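Local coordinates for histidine acid phosphatase (Bifidobacterium longum subsp. infantis, PDB 6RXD), which probably removes phosphate groups by hydrolysis from phytate (inositol hexakisphosphate), other inositol polyphosphates and 2,3-bisphosphoglycerate, as a histidine acid phytase of the MINPP type, at residues M60-T65 and E251-K256; D243-I248 and Y302-D307; K78-K83 and D331-G336; S51-D56 and G275-P280. All blocks are in the same frame, centred on the assembly; numbering follows the deposited sequence.

Overall arrangement
All four contacts lie in the helical lobe on one side of the chain's centre, where helices 55-69, 75-95, 235-245, 251-258 and 301-317 pack together. Helix 55-69 runs through contact 4, at its start, and contact 1, whose centres are about 19 Å apart; Tyr53 and Arg61 connect them. The centre of contact 2 is about 10 Å from that of contact 1 and about 11 Å from that of contact 3; Ala304 touches Met62 while Leu244 touches Phe334. Contact 4 stands apart, about 20 Å from contact 2 between centres, and does not meet contact 3. Contact 1 carries Glu251, a ligand of a bound zinc; contact 2 carries Asp243, which binds zinc in a crystal structure of this protein.

Contact 1: residues M60-T65 and E251-K256; sequences MRMAET and EEFLAK. With ZN (zinc ion), chain C.
Met62 and Thr65 meet the rim of the Phe253 ring, a helix-to-helix packing contact in the helical part of the histidine acid phosphatase fold. The CE methyl of Met62 lies in the plane of the ring, 3.9 Å from Phe253 CE1, and Thr65 CG2 reaches the rim on the other side of CZ, 4.1 Å from Phe253 CE2. Met62 gets there on a fully stretched chain, with CG anti to the backbone N (chi1 -179°), so that only the terminal methyl touches the ring. Between these two approaches, Phe253 CZ comes within 4.1 Å of Met62 O, at the backbone of helix 55-69. The benzyl group thus enters end first, while Phe249 and Tyr262 bring their own rings against it.

Thr65 turns its methyl to Phe253, and its OG1 is hydrogen-bonded to Trp264 NE1. On the helix holding these residues, Arg61 grips Glu64 side-on: NE goes to OE1 and NH2 to OE2, both 2.9 Å long and nearly straight, though they meet the oxygens from about 40° above the carboxylate plane. Two residues before Phe253, Glu251 OE2 binds zinc at 2.2 Å, with His242 NE2 as the other protein ligand.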
loop_
_atom_site.group_PDB
_atom_site.type_symbol
_atom_site.label_atom_id
_atom_site.label_comp_id
_atom_site.label_asym_id
_atom_site.label_seq_id
_atom_site.Cartn_x
_atom_site.Cartn_y
_atom_site.Cartn_z
ATOM N N MET A 60 23.188 -9.252 10.038
ATOM C CA MET A 60 24.127 -10.383 10.090
ATOM C C MET A 60 25.581 -9.933 10.220
ATOM O O MET A 60 26.358 -10.568 10.920
ATOM C CB MET A 60 23.975 -11.318 8.883
ATOM C CG MET A 60 24.739 -12.644 9.039
ATOM S SD MET A 60 24.036 -13.663 10.361
ATOM C CE MET A 60 22.864 -14.668 9.457
ATOM N N ARG A 61 25.966 -8.840 9.562
ATOM C CA ARG A 61 27.322 -8.325 9.759
ATOM C C ARG A 61 27.517 -7.909 11.220
ATOM O O ARG A 61 28.570 -8.159 11.813
ATOM C CB ARG A 61 27.605 -7.133 8.824
ATOM C CG ARG A 61 27.384 -7.423 7.334
ATOM C CD ARG A 61 28.408 -8.423 6.763
ATOM N NE ARG A 61 28.025 -9.822 6.998
ATOM C CZ ARG A 61 27.112 -10.481 6.287
ATOM N NH1 ARG A 61 26.465 -9.884 5.289
ATOM N NH2 ARG A 61 26.835 -11.750 6.574
ATOM N N MET A 62 26.489 -7.307 11.811
ATOM C CA MET A 62 26.548 -6.910 13.217
ATOM C C MET A 62 26.661 -8.152 14.100
ATOM O O MET A 62 27.436 -8.179 15.073
ATOM C CB MET A 62 25.293 -6.099 13.575
ATOM C CG MET A 62 25.233 -5.606 15.010
ATOM S SD MET A 62 23.753 -4.592 15.234
ATOM C CE MET A 62 24.006 -4.018 16.909
ATOM N N ALA A 63 25.919 -9.194 13.736
ATOM C CA ALA A 63 25.908 -10.431 14.501
ATOM C C ALA A 63 27.272 -11.090 14.480
ATOM O O ALA A 63 27.721 -11.637 15.496
ATOM C CB ALA A 63 24.845 -11.386 13.947
ATOM N N GLU A 64 27.943 -11.037 13.328
ATOM C CA GLU A 64 29.257 -11.659 13.214
ATOM C C GLU A 64 30.267 -10.958 14.129
ATOM O O GLU A 64 31.105 -11.607 14.770
ATOM C CB GLU A 64 29.713 -11.668 11.746
ATOM C CG GLU A 64 28.898 -12.612 10.876
ATOM C CD GLU A 64 28.966 -12.293 9.395
ATOM O OE1 GLU A 64 29.519 -11.236 9.021
ATOM O OE2 GLU A 64 28.456 -13.101 8.592
ATOM N N THR A 65 30.176 -9.635 14.208
ATOM C CA THR A 65 31.047 -8.873 15.099
ATOM C C THR A 65 30.731 -9.167 16.572
ATOM O O THR A 65 31.633 -9.366 17.393
ATOM C CB THR A 65 30.927 -7.372 14.804
ATOM O OG1 THR A 65 31.400 -7.124 13.475
ATOM C CG2 THR A 65 31.766 -6.560 15.790
ATOM N N GLU A 251 25.352 -4.475 27.205
ATOM C CA GLU A 251 25.507 -3.036 27.392
ATOM C C GLU A 251 26.831 -2.554 26.849
ATOM O O GLU A 251 26.916 -1.514 26.193
ATOM C CB GLU A 251 25.433 -2.703 28.881
ATOM C CG GLU A 251 24.080 -2.934 29.503
ATOM C CD GLU A 251 23.006 -2.042 28.925
ATOM O OE1 GLU A 251 23.315 -0.966 28.354
ATOM O OE2 GLU A 251 21.838 -2.436 29.057
ATOM N N GLU A 252 27.873 -3.324 27.131
ATOM C CA GLU A 252 29.216 -2.999 26.674
ATOM C C GLU A 252 29.304 -2.959 25.144
ATOM O O GLU A 252 29.917 -2.064 24.568
ATOM C CB GLU A 252 30.200 -4.018 27.258
ATOM C CG GLU A 252 31.630 -3.878 26.804
ATOM C CD GLU A 252 32.509 -4.967 27.389
ATOM O OE1 GLU A 252 32.224 -6.160 27.139
ATOM O OE2 GLU A 252 33.470 -4.633 28.113
ATOM N N PHE A 253 28.673 -3.918 24.481
ATOM C CA PHE A 253 28.673 -3.931 23.022
ATOM C C PHE A 253 27.922 -2.717 22.470
ATOM O O PHE A 253 28.406 -2.019 21.575
ATOM C CB PHE A 253 28.034 -5.232 22.533
ATOM C CG PHE A 253 28.131 -5.444 21.046
ATOM C CD1 PHE A 253 27.077 -5.103 20.216
ATOM C CD2 PHE A 253 29.270 -6.008 20.484
ATOM C CE1 PHE A 253 27.157 -5.314 18.836
ATOM C CE2 PHE A 253 29.361 -6.216 19.118
ATOM C CZ PHE A 253 28.297 -5.873 18.295
ATOM N N LEU A 254 26.748 -2.449 23.022
ATOM C CA LEU A 254 25.919 -1.357 22.522
ATOM C C LEU A 254 26.539 -0.006 22.841
ATOM O O LEU A 254 26.336 0.952 22.114
ATOM C CB LEU A 254 24.519 -1.446 23.120
ATOM C CG LEU A 254 23.725 -2.663 22.649
ATOM C CD1 LEU A 254 22.423 -2.801 23.431
ATOM C CD2 LEU A 254 23.460 -2.588 21.147
ATOM N N ALA A 255 27.292 0.073 23.933
ATOM C CA ALA A 255 27.965 1.323 24.268
ATOM C C ALA A 255 29.043 1.660 23.240
ATOM O O ALA A 255 29.248 2.826 22.912
ATOM C CB ALA A 255 28.547 1.269 25.673
ATOM N N LYS A 256 29.739 0.641 22.740
ATOM C CA LYS A 256 30.710 0.860 21.671
ATOM C C LYS A 256 30.053 1.304 20.372
ATOM O O LYS A 256 30.634 2.070 19.605
ATOM C CB LYS A 256 31.571 -0.381 21.434
ATOM C CG LYS A 256 32.484 -0.728 22.606
ATOM C CD LYS A 256 33.476 -1.814 22.227
ATOM C CE LYS A 256 34.135 -2.413 23.464
ATOM N NZ LYS A 256 35.174 -3.422 23.110
HETATM ZN ZN ZN C . 20.341 -0.859 28.692
#

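Contact 2: residues D243-I248 and Y302-D307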
loop_
_atom_site.group_PDB
_atom_site.type_symbol
_atom_site.label_atom_id
_atom_site.label_comp_id
_atom_site.label_asym_id
_atom_site.label_seq_id
_atom_site.Cartn_x
_atom_site.Cartn_y
_atom_site.Cartn_z
ATOM N N ASP A 243 16.405 -0.026 24.173
ATOM C CA ASP A 243 15.586 -1.023 24.857
ATOM C C ASP A 243 15.488 -2.309 24.035
ATOM O O ASP A 243 15.715 -3.425 24.531
ATOM C CB ASP A 243 14.193 -0.436 25.092
ATOM C CG ASP A 243 13.382 -1.220 26.101
ATOM O OD1 ASP A 243 13.695 -1.142 27.304
ATOM O OD2 ASP A 243 12.415 -1.890 25.690
ATOM N N LEU A 244 15.145 -2.141 22.767
ATOM C CA LEU A 244 14.950 -3.271 21.879
ATOM C C LEU A 244 16.218 -4.093 21.767
ATOM O O LEU A 244 16.200 -5.315 21.904
ATOM C CB LEU A 244 14.553 -2.774 20.493
ATOM C CG LEU A 244 14.232 -3.883 19.506
ATOM C CD1 LEU A 244 12.885 -4.515 19.884
ATOM C CD2 LEU A 244 14.226 -3.358 18.077
ATOM N N LEU A 245 17.329 -3.415 21.514
ATOM C CA LEU A 245 18.583 -4.112 21.242
ATOM C C LEU A 245 19.165 -4.763 22.486
ATOM O O LEU A 245 19.927 -5.723 22.383
ATOM C CB LEU A 245 19.616 -3.159 20.627
ATOM C CG LEU A 245 19.238 -2.580 19.262
ATOM C CD1 LEU A 245 20.217 -1.485 18.871
ATOM C CD2 LEU A 245 19.222 -3.666 18.199
ATOM N N SER A 246 18.803 -4.266 23.664
ATOM C CA SER A 246 19.389 -4.793 24.898
ATOM C C SER A 246 18.881 -6.194 25.242
ATOM O O SER A 246 19.427 -6.845 26.122
ATOM C CB SER A 246 19.171 -3.838 26.074
ATOM O OG SER A 246 17.800 -3.744 26.393
ATOM N N GLN A 247 17.849 -6.657 24.530
ATOM C CA GLN A 247 17.360 -8.031 24.659
ATOM C C GLN A 247 18.358 -9.004 24.081
ATOM O O GLN A 247 18.344 -10.194 24.399
ATOM C CB GLN A 247 16.094 -8.225 23.829
ATOM C CG GLN A 247 14.914 -7.418 24.235
ATOM C CD GLN A 247 13.732 -7.720 23.350
ATOM O OE1 GLN A 247 12.943 -8.622 23.637
ATOM N NE2 GLN A 247 13.618 -6.989 22.251
ATOM N N ILE A 248 19.190 -8.500 23.178
ATOM C CA ILE A 248 20.060 -9.350 22.381
ATOM C C ILE A 248 21.526 -9.090 22.697
ATOM O O ILE A 248 22.315 -10.023 22.864
ATOM C CB ILE A 248 19.809 -9.084 20.880
ATOM C CG1 ILE A 248 18.369 -9.449 20.517
ATOM C CG2 ILE A 248 20.798 -9.856 20.013
ATOM C CD1 ILE A 248 17.797 -8.599 19.368
ATOM N N TYR A 302 19.812 3.419 16.878
ATOM C CA TYR A 302 18.654 3.714 16.047
ATOM C C TYR A 302 18.675 2.914 14.744
ATOM O O TYR A 302 17.678 2.297 14.392
ATOM C CB TYR A 302 18.532 5.220 15.754
ATOM C CG TYR A 302 17.433 5.580 14.767
ATOM C CD1 TYR A 302 16.187 5.993 15.212
ATOM C CD2 TYR A 302 17.643 5.498 13.393
ATOM C CE1 TYR A 302 15.174 6.313 14.313
ATOM C CE2 TYR A 302 16.643 5.814 12.489
ATOM C CZ TYR A 302 15.413 6.224 12.957
ATOM O OH TYR A 302 14.417 6.541 12.060
ATOM N N ASP A 303 19.799 2.930 14.030
ATOM C CA ASP A 303 19.898 2.196 12.773
ATOM C C ASP A 303 19.655 0.708 12.949
ATOM O O ASP A 303 18.919 0.101 12.164
ATOM C CB ASP A 303 21.291 2.363 12.158
ATOM C CG ASP A 303 21.542 3.755 11.636
ATOM O OD1 ASP A 303 20.585 4.548 11.479
ATOM O OD2 ASP A 303 22.722 4.039 11.360
ATOM N N ALA A 304 20.302 0.109 13.943
ATOM C CA ALA A 304 20.160 -1.332 14.152
ATOM C C ALA A 304 18.739 -1.704 14.556
ATOM O O ALA A 304 18.181 -2.681 14.045
ATOM C CB ALA A 304 21.169 -1.840 15.185
ATOM N N ALA A 305 18.140 -0.920 15.452
ATOM C CA ALA A 305 16.790 -1.217 15.924
ATOM C C ALA A 305 15.764 -1.046 14.807
ATOM O O ALA A 305 14.842 -1.860 14.668
ATOM C CB ALA A 305 16.424 -0.345 17.139
ATOM N N MET A 306 15.904 0.017 14.014
ATOM C CA MET A 306 14.971 0.221 12.916
ATOM C C MET A 306 15.144 -0.859 11.857
ATOM O O MET A 306 14.168 -1.265 11.234
ATOM C CB MET A 306 15.118 1.626 12.304
ATOM C CG MET A 306 14.592 2.763 13.196
ATOM S SD MET A 306 12.824 2.662 13.596
ATOM C CE MET A 306 12.150 2.371 11.964
ATOM N N ASP A 307 16.366 -1.343 11.659
ATOM C CA ASP A 307 16.565 -2.472 10.749
ATOM C C ASP A 307 15.880 -3.730 11.282
ATOM O O ASP A 307 15.243 -4.464 10.513
ATOM C CB ASP A 307 18.054 -2.734 10.493
ATOM C CG ASP A 307 18.701 -1.641 9.676
ATOM O OD1 ASP A 307 17.983 -0.711 9.265
ATOM O OD2 ASP A 307 19.924 -1.714 9.443
#
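Leu244 and Leu245 present two consecutive side chains to two consecutive alanines, Ala304 and Ala305, and their different rotamers divide the work. Leu244 has CG opposite the backbone N (chi1 -176°), which brings CD2 to 3.8 Å from both Ala305 CB and Ala305 O; its other methyl, CD1, lies against Phe334. Leu245 instead places CG beside its backbone N (chi1 -63°), and the isobutyl fork straddles Ala304: CD1 is 3.8 Å and CD2 4.0 Å from Ala304 CB. Its CG sits 4.2 Å from Ala305 CB. Because the two residues that face the leucines end in a methyl, and Tyr302 and Met306 point away, the backbones can come near, and the CA atoms of Leu245 and Ala305 are only 6.3 Å apart.

Gln247 folds back on the chain: its NE2 donates to Leu244 O at 3.1 Å, in the carbonyl plane on a lone pair, and also bonds Tyr333 O, so one amide nitrogen binds two main-chain carbonyls. Phe345 of helix 339-357 also touches Leu244 and Ala305, and Met62 of helix 55-69 packs on Ala304. Asp243, next to Leu244, binds zinc in a crystal structure of this protein, though none is bound to it in this model. The contact itself is close packing of helices 235-245 and 301-317 in the helical lobe of the histidine acid phosphatase fold.

Contact 3: residues K78-K83 and D331-G336; sequences KAEFVK and DQYFQG
Glu80 and Gln332 reach for each other from opposite directions, while beside them Phe81 and Tyr333 cross at about a right angle. Both residues of the first pair have a second conformer, so this bond between single copies is less certain: Gln332 NE2 donates to Glu80 OE2 over 2.7 Å. It uses the anti lone pair of that oxygen, the one turned away from OE1, and the acceptor lies nearly in the amide plane. Carboxylate and amide are nonetheless turned 49° against each other. Glu80 bends at chi2 (74°) to bring the carboxylate round, and Gln332 NE2 is also hydrogen-bonded to Ala329 O.

The contact brings helix 75-95, in the helical lobe of this phosphatase fold, against the loop between helices 301-317 and 339-357, which here makes a 3-10 turn. Tyr333 stands end-on to the helix. Its OH lies 3.4 Å from Phe81 CA and 3.5 Å from Phe81 CD1, close to the plane of the phenylalanine ring and at its edge; the hydroxyl is hydrogen-bonded to Asn84 ND2. Over the centre of one face of the tyrosine ring sits Gln332 CG, 3.7 Å above the plane. Phe81 in turn meets Phe249 edge-to-face and touches Leu308 of helix 301-317.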
loop_
_atom_site.group_PDB
_atom_site.type_symbol
_atom_site.label_atom_id
_atom_site.label_comp_id
_atom_site.label_asym_id
_atom_site.label_seq_id
_atom_site.Cartn_x
_atom_site.Cartn_y
_atom_site.Cartn_z
ATOM N N LYS A 78 22.504 -15.610 20.970
ATOM C CA LYS A 78 23.311 -15.539 19.752
ATOM C C LYS A 78 22.747 -16.477 18.702
ATOM O O LYS A 78 22.462 -16.074 17.574
ATOM C CB LYS A 78 24.747 -15.981 20.046
ATOM C CG LYS A 78 25.669 -15.961 18.834
ATOM C CD LYS A 78 26.927 -16.806 19.032
ATOM C CE LYS A 78 27.528 -16.622 20.407
ATOM N NZ LYS A 78 28.883 -17.249 20.515
ATOM N N ALA A 79 22.600 -17.747 19.072
ATOM C CA ALA A 79 22.123 -18.738 18.113
ATOM C C ALA A 79 20.754 -18.385 17.550
ATOM O O ALA A 79 20.501 -18.571 16.361
ATOM C CB ALA A 79 22.105 -20.136 18.755
ATOM N N GLU A 80 19.874 -17.875 18.403
ATOM C CA GLU A 80 18.516 -17.563 17.958
ATOM C C GLU A 80 18.503 -16.371 17.009
ATOM O O GLU A 80 17.783 -16.394 15.995
ATOM C CB GLU A 80 17.559 -17.336 19.139
ATOM C CG GLU A 80 16.143 -16.928 18.735
ATOM C CD GLU A 80 15.321 -18.075 18.163
ATOM O OE1 GLU A 80 15.796 -19.234 18.168
ATOM O OE2 GLU A 80 14.184 -17.821 17.713
ATOM N N PHE A 81 19.309 -15.359 17.298
ATOM C CA PHE A 81 19.381 -14.172 16.446
ATOM C C PHE A 81 19.907 -14.546 15.058
ATOM O O PHE A 81 19.326 -14.173 14.039
ATOM C CB PHE A 81 20.271 -13.122 17.111
ATOM C CG PHE A 81 20.219 -11.767 16.458
ATOM C CD1 PHE A 81 19.081 -10.980 16.547
ATOM C CD2 PHE A 81 21.317 -11.279 15.777
ATOM C CE1 PHE A 81 19.042 -9.729 15.942
ATOM C CE2 PHE A 81 21.293 -10.027 15.184
ATOM C CZ PHE A 81 20.161 -9.255 15.268
ATOM N N VAL A 82 20.993 -15.316 15.008
ATOM C CA VAL A 82 21.573 -15.738 13.737
ATOM C C VAL A 82 20.603 -16.645 12.964
ATOM O O VAL A 82 20.504 -16.577 11.739
ATOM C CB VAL A 82 22.944 -16.435 13.952
ATOM C CG1 VAL A 82 23.515 -16.942 12.630
ATOM C CG2 VAL A 82 23.927 -15.479 14.623
ATOM N N LYS A 83 19.867 -17.492 13.684
ATOM C CA LYS A 83 18.873 -18.364 13.033
ATOM C C LYS A 83 17.757 -17.546 12.380
ATOM O O LYS A 83 17.303 -17.854 11.271
ATOM C CB LYS A 83 18.255 -19.341 14.039
ATOM C CG LYS A 83 17.200 -20.265 13.426
ATOM C CD LYS A 83 16.565 -21.203 14.465
ATOM C CE LYS A 83 15.469 -22.051 13.816
ATOM N NZ LYS A 83 14.773 -22.929 14.794
ATOM N N ASP A 331 8.984 -11.806 15.893
ATOM C CA ASP A 331 7.975 -11.326 16.827
ATOM C C ASP A 331 8.385 -11.519 18.286
ATOM O O ASP A 331 7.907 -10.795 19.156
ATOM C CB ASP A 331 6.598 -11.940 16.543
ATOM C CG ASP A 331 6.613 -13.444 16.548
ATOM O OD1 ASP A 331 7.653 -14.033 16.182
ATOM O OD2 ASP A 331 5.575 -14.038 16.909
ATOM N N GLN A 332 9.298 -12.457 18.552
ATOM C CA GLN A 332 9.739 -12.695 19.921
ATOM C C GLN A 332 10.469 -11.503 20.534
ATOM O O GLN A 332 10.583 -11.420 21.758
ATOM C CB GLN A 332 10.673 -13.893 19.989
ATOM C CG GLN A 332 12.059 -13.551 19.490
ATOM C CD GLN A 332 12.971 -14.736 19.498
ATOM O OE1 GLN A 332 13.592 -15.039 20.516
ATOM N NE2 GLN A 332 13.061 -15.423 18.363
ATOM N N TYR A 333 10.958 -10.586 19.698
ATOM C CA TYR A 333 11.671 -9.414 20.200
ATOM C C TYR A 333 10.730 -8.252 20.446
ATOM O O TYR A 333 11.156 -7.191 20.905
ATOM C CB TYR A 333 12.752 -8.956 19.208
ATOM C CG TYR A 333 13.754 -10.034 18.854
ATOM C CD1 TYR A 333 14.544 -10.626 19.836
ATOM C CD2 TYR A 333 13.931 -10.435 17.533
ATOM C CE1 TYR A 333 15.465 -11.610 19.514
ATOM C CE2 TYR A 333 14.859 -11.414 17.199
ATOM C CZ TYR A 333 15.612 -11.999 18.195
ATOM O OH TYR A 333 16.537 -12.978 17.883
ATOM N N PHE A 334 9.449 -8.452 20.150
ATOM C CA PHE A 334 8.486 -7.354 20.260
ATOM C C PHE A 334 7.277 -7.717 21.123
ATOM O O PHE A 334 6.150 -7.319 20.824
ATOM C CB PHE A 334 8.046 -6.910 18.864
ATOM C CG PHE A 334 9.154 -6.276 18.059
ATOM C CD1 PHE A 334 9.395 -4.913 18.150
ATOM C CD2 PHE A 334 9.973 -7.046 17.233
ATOM C CE1 PHE A 334 10.413 -4.315 17.412
ATOM C CE2 PHE A 334 11.008 -6.456 16.501
ATOM C CZ PHE A 334 11.219 -5.086 16.591
ATOM N N GLN A 335 7.536 -8.455 22.197
ATOM C CA GLN A 335 6.496 -8.946 23.108
ATOM C C GLN A 335 6.443 -8.095 24.371
ATOM O O GLN A 335 7.441 -7.492 24.758
ATOM C CB GLN A 335 6.782 -10.395 23.499
ATOM C CG GLN A 335 6.779 -11.375 22.334
ATOM C CD GLN A 335 5.428 -11.468 21.666
ATOM O OE1 GLN A 335 4.439 -11.853 22.295
ATOM N NE2 GLN A 335 5.369 -11.105 20.390
ATOM N N GLY A 336 5.279 -8.047 25.013
ATOM C CA GLY A 336 5.138 -7.315 26.260
ATOM C C GLY A 336 5.530 -5.861 26.133
ATOM O O GLY A 336 5.071 -5.162 25.228
#

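Contact 4: residues S51-D56 and G275-P280; sequences SSYKYD and GKNCAP
Tyr53, in the loop leading into helix 55-69 of the helical lobe, lays a ring face against Ala279 in the long loop between strands 264-265 and 297-298. The interaction is CH-pi: Ala279 CB is 3.8 Å from the ring centroid and just 16° off the normal. Ala279 CA lies over the ring centre, and Ala279 N is 3.4 Å from Tyr53 CD2 over the same face, so the backbone runs across the aromatic surface rather than past its edge. Having CG anti to its backbone N (chi1 -176°) points the tyrosine at that loop.

Two neighbours meet the ring at other places. Asn277 ND2 comes to the edge, 3.7 Å from Tyr53 CE2, with the amide plane turned 65° to the ring, and Pro280 CD sits 3.9 Å from Tyr53 OH. That hydroxyl is hydrogen-bonded to Arg61 NH1, on helix 55-69. Between Asn277 and Ala279 is Cys278, which is disulfide-bonded to Cys291 in a crystal structure of this protein, cross-linking the loop that Tyr53 covers.

At the helix start, the Asp56 carboxylate has several partners: OD1 is hydrogen-bonded to Thr89 OG1 and to Tyr97 OH, while Lys54 N, at the N-cap, donates to Asp56 OD2 at 3.0 Å, nearly along its C-O axis.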
loop_
_atom_site.group_PDB
_atom_site.type_symbol
_atom_site.label_atom_id
_atom_site.label_comp_id
_atom_site.label_asym_id
_atom_site.label_seq_id
_atom_site.Cartn_x
_atom_site.Cartn_y
_atom_site.Cartn_z
ATOM N N SER A 51 13.218 -5.788 -0.114
ATOM C CA SER A 51 13.501 -5.209 -1.425
ATOM C C SER A 51 14.889 -5.606 -1.919
ATOM O O SER A 51 15.121 -5.722 -3.125
ATOM C CB SER A 51 13.382 -3.686 -1.379
ATOM O OG SER A 51 14.305 -3.137 -0.461
ATOM N N SER A 52 15.810 -5.820 -0.983
ATOM C CA SER A 52 17.165 -6.237 -1.317
ATOM C C SER A 52 17.859 -6.826 -0.098
ATOM O O SER A 52 17.319 -6.788 1.011
ATOM C CB SER A 52 17.975 -5.050 -1.843
ATOM O OG SER A 52 18.145 -4.081 -0.832
ATOM N N TYR A 53 19.039 -7.399 -0.320
ATOM C CA TYR A 53 19.865 -7.934 0.754
ATOM C C TYR A 53 20.490 -6.745 1.468
ATOM O O TYR A 53 21.516 -6.204 1.034
ATOM C CB TYR A 53 20.922 -8.882 0.166
ATOM C CG TYR A 53 21.800 -9.601 1.175
ATOM C CD1 TYR A 53 21.254 -10.302 2.248
ATOM C CD2 TYR A 53 23.181 -9.595 1.037
ATOM C CE1 TYR A 53 22.079 -10.957 3.173
ATOM C CE2 TYR A 53 24.002 -10.245 1.937
ATOM C CZ TYR A 53 23.450 -10.929 3.002
ATOM O OH TYR A 53 24.289 -11.570 3.896
ATOM N N LYS A 54 19.855 -6.324 2.555
ATOM C CA LYS A 54 20.173 -5.032 3.158
ATOM C C LYS A 54 19.952 -5.046 4.665
ATOM O O LYS A 54 20.924 -5.089 5.427
ATOM C CB LYS A 54 19.349 -3.920 2.494
ATOM C CG LYS A 54 19.635 -2.528 3.050
ATOM C CD LYS A 54 18.803 -1.442 2.346
ATOM C CE LYS A 54 17.312 -1.607 2.612
ATOM N NZ LYS A 54 16.531 -0.480 2.017
ATOM N N TYR A 55 18.691 -5.003 5.098
ATOM C CA TYR A 55 18.388 -5.028 6.529
ATOM C C TYR A 55 18.865 -6.342 7.136
ATOM O O TYR A 55 19.441 -6.375 8.233
ATOM C CB TYR A 55 16.884 -4.887 6.766
ATOM C CG TYR A 55 16.312 -3.532 6.381
ATOM C CD1 TYR A 55 16.973 -2.356 6.708
ATOM C CD2 TYR A 55 15.119 -3.443 5.670
ATOM C CE1 TYR A 55 16.448 -1.118 6.355
ATOM C CE2 TYR A 55 14.586 -2.212 5.307
ATOM C CZ TYR A 55 15.256 -1.056 5.652
ATOM O OH TYR A 55 14.722 0.168 5.300
ATOM N N ASP A 56 18.605 -7.431 6.422
ATOM C CA ASP A 56 19.072 -8.740 6.856
ATOM C C ASP A 56 20.587 -8.882 6.732
ATOM O O ASP A 56 21.233 -9.505 7.582
ATOM C CB ASP A 56 18.339 -9.877 6.106
ATOM C CG ASP A 56 18.398 -9.746 4.578
ATOM O OD1 ASP A 56 18.235 -10.781 3.897
ATOM O OD2 ASP A 56 18.568 -8.633 4.038
ATOM N N GLY A 275 34.081 -5.974 -0.013
ATOM C CA GLY A 275 33.615 -5.969 -1.383
ATOM C C GLY A 275 32.111 -6.047 -1.461
ATOM O O GLY A 275 31.431 -6.223 -0.447
ATOM N N LYS A 276 31.579 -5.897 -2.667
ATOM C CA LYS A 276 30.157 -6.076 -2.910
ATOM C C LYS A 276 29.733 -7.459 -2.440
ATOM O O LYS A 276 30.443 -8.429 -2.696
ATOM C CB LYS A 276 29.872 -5.962 -4.401
ATOM C CG LYS A 276 28.454 -5.562 -4.669
ATOM C CD LYS A 276 27.920 -6.127 -5.960
ATOM C CE LYS A 276 26.471 -5.732 -6.062
ATOM N NZ LYS A 276 25.924 -5.631 -4.673
ATOM N N ASN A 277 28.594 -7.553 -1.771
ATOM C CA ASN A 277 28.168 -8.832 -1.214
ATOM C C ASN A 277 26.896 -9.348 -1.873
ATOM O O ASN A 277 26.188 -8.610 -2.557
ATOM C CB ASN A 277 27.984 -8.708 0.306
ATOM C CG ASN A 277 28.122 -10.033 1.025
ATOM O OD1 ASN A 277 28.588 -11.019 0.454
ATOM N ND2 ASN A 277 27.728 -10.059 2.297
ATOM N N CYS A 278 26.633 -10.634 -1.687
ATOM C CA CYS A 278 25.442 -11.276 -2.228
ATOM C C CYS A 278 24.885 -12.199 -1.154
ATOM O O CYS A 278 25.654 -12.825 -0.428
ATOM C CB CYS A 278 25.811 -12.085 -3.473
ATOM S SG CYS A 278 24.430 -12.873 -4.332
ATOM N N ALA A 279 23.559 -12.277 -1.049
ATOM C CA ALA A 279 22.932 -13.178 -0.083
ATOM C C ALA A 279 23.413 -14.617 -0.299
ATOM O O ALA A 279 23.562 -15.050 -1.445
ATOM C CB ALA A 279 21.433 -13.102 -0.208
ATOM N N PRO A 280 23.665 -15.356 0.798
ATOM C CA PRO A 280 24.120 -16.749 0.677
ATOM C C PRO A 280 23.149 -17.574 -0.162
ATOM O O PRO A 280 21.937 -17.514 0.078
ATOM C CB PRO A 280 24.101 -17.251 2.126
ATOM C CG PRO A 280 24.274 -16.025 2.956
ATOM C CD PRO A 280 23.524 -14.947 2.209
#